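Local coordinates for NAD-dependent deacetylase 2 (Archaeoglobus fulgidus, PDB 1S7G), which removes acetyl groups from protein lysines in an NAD-dependent reaction, acting on the chromatin protein Alba and thereby repressing transcription, at the interface of chains A and B. Sequence-based numbering; all coordinates share one arbitrary frame. Chains: chain A/B, NAD-dependent deacetylase 2.

The interface of chains A and B. Residues chain A 107-110; chain B 77-78, 83.
B:Tyr83 points the phenol end of its ring at the turn that follows helix 105-108 of chain A, and A:Gly110 receives it. Ring carbon CZ of B:Tyr83 lies 3.9 Å from CA of A:Gly110, with CE2 of the same ring a little farther off. Beyond the ring, the hydroxyl OH of B:Tyr83 comes to 3.4 Å from CA of A:Gly110 and also stands near that residue's backbone N, though too far to bond it. The ring leaves helix 80-90 with CG anti to its own carbonyl carbon (chi1 -74°), which carries the hydroxyl across to the other chain. A:Ala109 touches the tyrosine hydroxyl lightly, through its backbone carbonyl carbon.

Next to the tyrosine, B:Glu77 reaches over the C-terminal end of the short helix 105-108. Its CG sits between backbone N and carbonyl carbon (chi1 48°), and the chain then runs out extended, carrying one carboxylate oxygen towards the helix backbone and the other towards the stem of A:Arg108. OE1 of B:Glu77 is 3.7 Å from CA of A:Arg108 and 3.8 Å from the backbone O of A:Gln107, while OE2 of B:Glu77 is 3.8 Å from CG of A:Arg108. The two side chains cross nearly at right angles. NE of A:Arg108 stays 5.4 Å from OE2 of B:Glu77, and any attraction between these opposite charges is probably long-range.

The centre of this patch lies about 20 Å from the active-site A:His118. It helps pack two of the five copies in the deposited assembly, as part of a larger interface that is not an exact two-fold; whether this contact forms in the cell the structure alone does not show.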
loop_
_atom_site.group_PDB
_atom_site.type_symbol
_atom_site.label_atom_id
_atom_site.label_comp_id
_atom_site.label_asym_id
_atom_site.label_seq_id
_atom_site.Cartn_x
_atom_site.Cartn_y
_atom_site.Cartn_z
ATOM N N GLN A 107 13.059 3.473 5.549
ATOM C CA GLN A 107 13.585 3.801 4.229
ATOM C C GLN A 107 15.111 3.775 4.259
ATOM O O GLN A 107 15.747 3.210 3.368
ATOM C CB GLN A 107 13.089 5.178 3.771
ATOM C CG GLN A 107 11.568 5.288 3.649
ATOM C CD GLN A 107 10.898 5.775 4.935
ATOM O OE1 GLN A 107 11.220 5.324 6.032
ATOM N NE2 GLN A 107 9.954 6.695 4.794
ATOM N N ARG A 108 15.697 4.378 5.288
ATOM C CA ARG A 108 17.147 4.399 5.425
ATOM C C ARG A 108 17.709 2.983 5.521
ATOM O O ARG A 108 18.881 2.761 5.223
ATOM C CB ARG A 108 17.556 5.216 6.658
ATOM C CG ARG A 108 17.415 6.723 6.446
ATOM C CD ARG A 108 17.577 7.504 7.738
ATOM N NE ARG A 108 18.904 7.350 8.328
ATOM C CZ ARG A 108 19.277 7.905 9.478
ATOM N NH1 ARG A 108 20.506 7.716 9.942
ATOM N NH2 ARG A 108 18.420 8.651 10.168
ATOM N N ALA A 109 16.877 2.026 5.927
ATOM C CA ALA A 109 17.329 0.643 6.037
ATOM C C ALA A 109 17.102 -0.154 4.747
ATOM O O ALA A 109 17.463 -1.324 4.672
ATOM C CB ALA A 109 16.640 -0.049 7.208
ATOM N N GLY A 110 16.496 0.466 3.738
ATOM C CA GLY A 110 16.285 -0.244 2.486
ATOM C C GLY A 110 14.856 -0.550 2.057
ATOM O O GLY A 110 14.636 -1.009 0.938
ATOM N N GLU B 77 23.235 6.854 3.568
ATOM C CA GLU B 77 22.761 5.493 3.382
ATOM C C GLU B 77 23.344 4.864 2.118
ATOM O O GLU B 77 23.925 5.552 1.278
ATOM C CB GLU B 77 21.223 5.486 3.331
ATOM C CG GLU B 77 20.614 6.532 2.405
ATOM C CD GLU B 77 19.099 6.604 2.513
ATOM O OE1 GLU B 77 18.423 5.623 2.136
ATOM O OE2 GLU B 77 18.582 7.643 2.981
ATOM N N PRO B 78 23.218 3.539 1.984
ATOM C CA PRO B 78 23.735 2.832 0.809
ATOM C C PRO B 78 23.031 3.356 -0.432
ATOM O O PRO B 78 21.890 3.805 -0.349
ATOM C CB PRO B 78 23.359 1.384 1.086
ATOM C CG PRO B 78 23.349 1.308 2.565
ATOM C CD PRO B 78 22.674 2.588 2.965
ATOM N N TYR B 83 23.070 -1.917 -3.011
ATOM C CA TYR B 83 21.933 -2.828 -2.988
ATOM C C TYR B 83 22.011 -3.839 -4.128
ATOM O O TYR B 83 21.669 -5.006 -3.945
ATOM C CB TYR B 83 20.612 -2.049 -3.033
ATOM C CG TYR B 83 20.291 -1.362 -1.720
ATOM C CD1 TYR B 83 20.308 0.026 -1.611
ATOM C CD2 TYR B 83 20.006 -2.108 -0.575
ATOM C CE1 TYR B 83 20.052 0.656 -0.393
ATOM C CE2 TYR B 83 19.751 -1.489 0.651
ATOM C CZ TYR B 83 19.777 -0.109 0.733
ATOM O OH TYR B 83 19.538 0.509 1.941
#